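Local coordinates for prolyl oligopeptidase (PDB 1YR2), which probably hydrolyses oligopeptides on the carboxyl side of proline, and more slowly of alanine, as a serine peptidase of family S9A, at residues A[712-716]-A[717-721]; A[671-675]-A[676-680]. One frame throughout, in Å; residues are numbered along the deposited sequence.

Contact 1: A[712-716]-A[717-721]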
ATOM      1  N   PHE A 712       5.610  -9.779  23.608  1.00 11.28           N
ATOM      2  CA  PHE A 712       6.319  -8.797  24.467  1.00 11.37           C
ATOM      3  C   PHE A 712       5.389  -7.624  24.780  1.00 11.89           C
ATOM      4  O   PHE A 712       5.148  -7.270  25.936  1.00 12.48           O
ATOM      5  CB  PHE A 712       7.590  -8.352  23.758  1.00 12.15           C
ATOM      6  CG  PHE A 712       8.483  -7.453  24.554  1.00 13.44           C
ATOM      7  CD1 PHE A 712       8.365  -6.082  24.448  1.00 14.25           C
ATOM      8  CD2 PHE A 712       9.511  -7.972  25.292  1.00 13.01           C
ATOM      9  CE1 PHE A 712       9.254  -5.265  25.152  1.00 13.43           C
ATOM     10  CE2 PHE A 712      10.415  -7.157  25.996  1.00 13.58           C
ATOM     11  CZ  PHE A 712      10.282  -5.828  25.927  1.00 13.22           C
ATOM     12  N   LEU A 713       4.842  -7.008  23.756  1.00 12.22           N
ATOM     13  CA  LEU A 713       3.909  -5.887  23.971  1.00 11.86           C
ATOM     14  C   LEU A 713       2.673  -6.297  24.797  1.00 13.17           C
ATOM     15  O   LEU A 713       2.203  -5.524  25.647  1.00 15.07           O
ATOM     16  CB  LEU A 713       3.457  -5.277  22.634  1.00 12.52           C
ATOM     17  CG  LEU A 713       4.583  -4.780  21.717  1.00 11.97           C
ATOM     18  CD1 LEU A 713       4.002  -4.150  20.424  1.00 13.44           C
ATOM     19  CD2 LEU A 713       5.490  -3.770  22.443  1.00 16.02           C
ATOM     20  N   ALA A 714       2.108  -7.469  24.523  1.00 12.80           N
ATOM     21  CA  ALA A 714       0.971  -7.972  25.316  1.00 13.16           C
ATOM     22  C   ALA A 714       1.305  -8.166  26.783  1.00 13.25           C
ATOM     23  O   ALA A 714       0.525  -7.843  27.643  1.00 13.99           O
ATOM     24  CB  ALA A 714       0.486  -9.317  24.770  1.00 13.58           C
ATOM     25  N   HIS A 715       2.458  -8.746  27.039  1.00 14.03           N
ATOM     26  CA  HIS A 715       2.900  -9.040  28.410  1.00 14.47           C
ATOM     27  C   HIS A 715       2.953  -7.740  29.221  1.00 14.96           C
ATOM     28  O   HIS A 715       2.394  -7.655  30.311  1.00 14.13           O
ATOM     29  CB  HIS A 715       4.265  -9.693  28.366  1.00 15.93           C
ATOM     30  CG  HIS A 715       4.756 -10.136  29.706  1.00 15.01           C
ATOM     31  ND1 HIS A 715       4.178 -11.183  30.392  1.00 20.03           N
ATOM     32  CD2 HIS A 715       5.751  -9.665  30.494  1.00 18.69           C
ATOM     33  CE1 HIS A 715       4.806 -11.349  31.547  1.00 19.75           C
ATOM     34  NE2 HIS A 715       5.770 -10.449  31.632  1.00 19.69           N
ATOM     35  N   PHE A 716       3.509  -6.684  28.609  1.00 14.52           N
ATOM     36  CA  PHE A 716       3.742  -5.435  29.319  1.00 14.70           C
ATOM     37  C   PHE A 716       2.541  -4.470  29.289  1.00 16.10           C
ATOM     38  O   PHE A 716       2.543  -3.476  30.021  1.00 15.92           O
ATOM     39  CB  PHE A 716       5.050  -4.797  28.833  1.00 15.25           C
ATOM     40  CG  PHE A 716       6.233  -5.498  29.371  1.00 13.52           C
ATOM     41  CD1 PHE A 716       6.549  -5.376  30.728  1.00 15.44           C
ATOM     42  CD2 PHE A 716       6.988  -6.362  28.580  1.00 12.64           C
ATOM     43  CE1 PHE A 716       7.600  -6.128  31.287  1.00 18.57           C
ATOM     44  CE2 PHE A 716       8.051  -7.080  29.125  1.00 16.71           C
ATOM     45  CZ  PHE A 716       8.354  -6.968  30.473  1.00 18.32           C
ATOM     46  N   THR A 717       1.510  -4.761  28.491  1.00 14.74           N
ATOM     47  CA  THR A 717       0.286  -3.994  28.550  1.00 14.78           C
ATOM     48  C   THR A 717      -0.879  -4.697  29.238  1.00 15.24           C
ATOM     49  O   THR A 717      -1.976  -4.135  29.312  1.00 16.60           O
ATOM     50  CB  THR A 717      -0.194  -3.563  27.158  1.00 14.55           C
ATOM     51  OG1 THR A 717      -0.393  -4.702  26.314  1.00 12.91           O
ATOM     52  CG2 THR A 717       0.806  -2.664  26.452  1.00 16.41           C
ATOM     53  N   GLY A 718      -0.686  -5.924  29.683  1.00 15.89           N
ATOM     54  CA  GLY A 718      -1.767  -6.642  30.351  1.00 16.24           C
ATOM     55  C   GLY A 718      -2.767  -7.301  29.413  1.00 15.98           C
ATOM     56  O   GLY A 718      -3.876  -7.614  29.828  1.00 16.47           O
ATOM     57  N   LEU A 719      -2.391  -7.566  28.169  1.00 15.55           N
ATOM     58  CA  LEU A 719      -3.278  -8.257  27.263  1.00 15.12           C
ATOM     59  C   LEU A 719      -3.181  -9.756  27.438  1.00 16.48           C
ATOM     60  O   LEU A 719      -2.117 -10.332  27.227  1.00 15.31           O
ATOM     61  CB  LEU A 719      -2.966  -7.930  25.801  1.00 15.20           C
ATOM     62  CG  LEU A 719      -3.892  -8.626  24.790  1.00 16.08           C
ATOM     63  CD1 LEU A 719      -5.341  -8.133  24.979  1.00 15.01           C
ATOM     64  CD2 LEU A 719      -3.432  -8.424  23.348  1.00 20.05           C
ATOM     65  N   THR A 720      -4.310 -10.378  27.764  1.00 17.44           N
ATOM     66  CA  THR A 720      -4.439 -11.826  27.717  1.00 18.08           C
ATOM     67  C   THR A 720      -5.179 -12.179  26.426  1.00 17.05           C
ATOM     68  O   THR A 720      -6.338 -11.850  26.303  1.00 17.16           O
ATOM     69  CB  THR A 720      -5.215 -12.300  28.976  1.00 18.97           C
ATOM     70  OG1 THR A 720      -4.387 -12.135  30.147  1.00 19.59           O
ATOM     71  CG2 THR A 720      -5.533 -13.789  28.909  1.00 21.31           C
ATOM     72  N   PRO A 721      -4.517 -12.797  25.443  1.00 17.96           N
ATOM     73  CA  PRO A 721      -5.162 -13.135  24.151  1.00 17.77           C
ATOM     74  C   PRO A 721      -6.396 -13.994  24.335  1.00 17.31           C
ATOM     75  O   PRO A 721      -6.295 -15.025  25.017  1.00 16.68           O
ATOM     76  CB  PRO A 721      -4.081 -13.933  23.416  1.00 17.92           C
ATOM     77  CG  PRO A 721      -2.797 -13.377  23.975  1.00 19.13           C
ATOM     78  CD  PRO A 721      -3.097 -13.194  25.445  1.00 17.80           C
TER

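Contact 2: A[671-675]-A[676-680]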
ATOM      1  N   ALA A 671      22.718  -0.671  23.150  1.00 11.93           N
ATOM      2  CA  ALA A 671      23.835  -0.545  24.087  1.00 11.64           C
ATOM      3  C   ALA A 671      23.610   0.616  25.036  1.00 12.14           C
ATOM      4  O   ALA A 671      23.842   0.471  26.227  1.00 13.20           O
ATOM      5  CB  ALA A 671      25.185  -0.425  23.356  1.00 11.87           C
ATOM      6  N   ALA A 672      23.125   1.751  24.516  1.00 12.79           N
ATOM      7  CA  ALA A 672      22.847   2.915  25.310  1.00 12.76           C
ATOM      8  C   ALA A 672      21.755   2.660  26.338  1.00 14.02           C
ATOM      9  O   ALA A 672      21.948   2.989  27.537  1.00 13.52           O
ATOM     10  CB  ALA A 672      22.477   4.167  24.420  1.00 13.32           C
ATOM     11  N   LEU A 673      20.634   2.060  25.905  1.00 12.34           N
ATOM     12  CA  LEU A 673      19.545   1.732  26.827  1.00 12.67           C
ATOM     13  C   LEU A 673      19.988   0.749  27.925  1.00 12.62           C
ATOM     14  O   LEU A 673      19.597   0.919  29.066  1.00 12.14           O
ATOM     15  CB  LEU A 673      18.385   1.030  26.082  1.00 13.82           C
ATOM     16  CG  LEU A 673      17.600   1.813  25.053  1.00 13.37           C
ATOM     17  CD1 LEU A 673      16.594   0.939  24.414  1.00 14.77           C
ATOM     18  CD2 LEU A 673      16.888   3.016  25.681  1.00 12.51           C
ATOM     19  N   GLN A 674      20.746  -0.297  27.571  1.00 11.84           N
ATOM     20  CA  GLN A 674      21.143  -1.334  28.537  1.00 12.25           C
ATOM     21  C   GLN A 674      22.181  -0.783  29.533  1.00 13.52           C
ATOM     22  O   GLN A 674      22.212  -1.176  30.676  1.00 12.79           O
ATOM     23  CB  GLN A 674      21.708  -2.579  27.867  1.00 12.59           C
ATOM     24  CG  GLN A 674      20.652  -3.455  27.210  1.00 11.50           C
ATOM     25  CD  GLN A 674      21.187  -4.644  26.477  1.00 13.46           C
ATOM     26  OE1 GLN A 674      22.428  -4.874  26.404  1.00 14.16           O
ATOM     27  NE2 GLN A 674      20.247  -5.420  25.872  1.00  9.88           N
ATOM     28  N   THR A 675      22.987   0.171  29.081  1.00 14.32           N
ATOM     29  CA  THR A 675      23.957   0.848  29.931  1.00 14.93           C
ATOM     30  C   THR A 675      23.354   1.918  30.854  1.00 14.65           C
ATOM     31  O   THR A 675      23.906   2.188  31.917  1.00 14.01           O
ATOM     32  CB  THR A 675      24.980   1.499  29.055  1.00 15.52           C
ATOM     33  OG1 THR A 675      25.613   0.476  28.279  1.00 16.58           O
ATOM     34  CG2 THR A 675      26.123   2.203  29.897  1.00 17.67           C
ATOM     35  N   ALA A 676      22.272   2.563  30.434  1.00 15.35           N
ATOM     36  CA  ALA A 676      21.656   3.626  31.207  1.00 14.52           C
ATOM     37  C   ALA A 676      20.909   3.110  32.421  1.00 14.89           C
ATOM     38  O   ALA A 676      20.500   1.979  32.455  1.00 14.85           O
ATOM     39  CB  ALA A 676      20.702   4.469  30.341  1.00 14.25           C
ATOM     40  N   ALA A 677      20.725   3.995  33.402  1.00 14.59           N
ATOM     41  CA  ALA A 677      19.908   3.730  34.590  1.00 15.27           C
ATOM     42  C   ALA A 677      18.429   4.118  34.368  1.00 15.02           C
ATOM     43  O   ALA A 677      18.001   5.217  34.721  1.00 15.84           O
ATOM     44  CB  ALA A 677      20.506   4.504  35.769  1.00 16.20           C
ATOM     45  N   ILE A 678      17.676   3.223  33.736  1.00 14.81           N
ATOM     46  CA  ILE A 678      16.335   3.542  33.229  1.00 14.56           C
ATOM     47  C   ILE A 678      15.317   2.498  33.677  1.00 14.85           C
ATOM     48  O   ILE A 678      14.329   2.185  32.985  1.00 14.08           O
ATOM     49  CB  ILE A 678      16.335   3.721  31.692  1.00 14.60           C
ATOM     50  CG1 ILE A 678      16.974   2.527  30.972  1.00 15.11           C
ATOM     51  CG2 ILE A 678      17.027   5.058  31.348  1.00 15.72           C
ATOM     52  CD1 ILE A 678      16.819   2.593  29.485  1.00 16.02           C
ATOM     53  N   GLY A 679      15.578   1.949  34.853  1.00 14.04           N
ATOM     54  CA  GLY A 679      14.620   1.096  35.493  1.00 14.42           C
ATOM     55  C   GLY A 679      14.717  -0.361  35.082  1.00 14.55           C
ATOM     56  O   GLY A 679      15.593  -0.771  34.309  1.00 15.36           O
ATOM     57  N   PRO A 680      13.831  -1.143  35.665  1.00 15.02           N
ATOM     58  CA  PRO A 680      13.942  -2.607  35.638  1.00 15.24           C
ATOM     59  C   PRO A 680      13.301  -3.334  34.451  1.00 15.20           C
ATOM     60  O   PRO A 680      13.510  -4.539  34.347  1.00 14.76           O
ATOM     61  CB  PRO A 680      13.248  -3.004  36.941  1.00 15.47           C
ATOM     62  CG  PRO A 680      12.116  -1.959  37.046  1.00 15.63           C
ATOM     63  CD  PRO A 680      12.726  -0.693  36.541  1.00 15.38           C
TER

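Contact 1: A[712-716]-A[717-721]
The ring of Phe716, carried by the residue just before Thr717 in the last helical turn, takes the edge of His715 on one face: CD2 of His715 points at the ring nearer its border than its middle, 3.7 Å off the plane. The two rings are almost perpendicular, an edge-to-face pairing in which Phe716 CE2 lies in plane at the imidazole edge. Phe716 also turns an edge of its own toward its helical neighbour one turn back, with CD2 4.1 Å above the ring of Phe712 and over its centre. The imidazole is tethered by ND1 to Glu94, while Tyr88 of helix 72-89 touches both phenylalanines.

Beyond the rings the helix ends in a Schellman motif. Gly718 has positive phi (82°), where a beta carbon would press against the preceding carbonyl oxygen, so glycine suits this turn. The chain swings back until Leu719 N donates to Ala714 O at 3.0 Å; this bond, from the residue after the glycine to the residue five back, is the hallmark of the motif. The same reversal brings Ala714 CB to 3.9 Å from Leu719 CB, the apolar contact that usually accompanies the motif; the small methyl lets the returning chain come close, and Trp513 borders both residues.

Thr717 straddles the last turn. Its chi1 of 58° turns OG1 back to Leu713 O, to which it donates at 2.8 Å, tilted out of the carbonyl plane. Thr717 N adds a weak bond to Leu713 O at 3.0 Å and another weak one to Ala714 O, while Pro489 and Trp513 touch the threonine side chain.

Contact 2: A[671-675]-A[676-680]
Ala676 N is shared between two carbonyls of the last helical turn. Its sound bond runs to Ala672 O at 2.9 Å, with an N-H...O angle of 137°; a weak second one reaches Leu673 O at 3.4 Å. Ala676 is the first residue after helix 664-675 to leave helical angles, its psi being 158°, yet its N-H still serves the helix. CB of Ala676 lies 3.4 Å from Ala672 O, a methyl set against the carbonyl that its own N-H binds.

One residue earlier, Thr675 grips Ala671 O twice. OG1 donates at 2.7 Å and the backbone N at 3.0 Å, one from above and one from below the plane of that carbonyl. The hydroxyl gets there because chi1 of -60° places OG1 beside the backbone N, so a threonine at the exposed end of the helix can bind its polar group to the preceding turn.

The loop then runs toward strand 683-687, completing a beta-alpha-beta crossover of the alpha/beta-hydrolase domain that began at strand 649-654. Ile678 turns its side chain back to the helix: CD1 lies 3.3 Å from Leu673 O and 3.8 Å from Leu673 CD2, the two branched chains crossing at a slant. His683 touches both of them, and Gln674 ties its amide to His683 O and Gln81.

Leu673 O thus gets just a weak N-H from the loop, with the CD1 methyl of Ile678 beside it, while the loop's own backbone is bonded at Ala677 to Gly644 and at Ile678 to Tyr647; its path therefore depends on bonds beyond the helix end as well as on this contact.

Overall arrangement
Followed from the N terminus, contact 2 comes first and contact 1 second; they lie in series, neither nested nor crossing, and each closes just the short turn that ends a helix. Contact 2 turns helix 664-675 into the loop before strand 683-687, an edge strand of the eight-stranded sheet, and contact 1 leads helix 699-717 toward the C-terminal helix 726-735. Their centres lie 22 Å apart and their nearest atoms about 7 Å, without touching. Links are indirect: helix 72-89 meets both, through Gln81 at contact 2 and Tyr88 at contact 1, so this N-terminal helix is joined to two helix ends of the hydrolase domain.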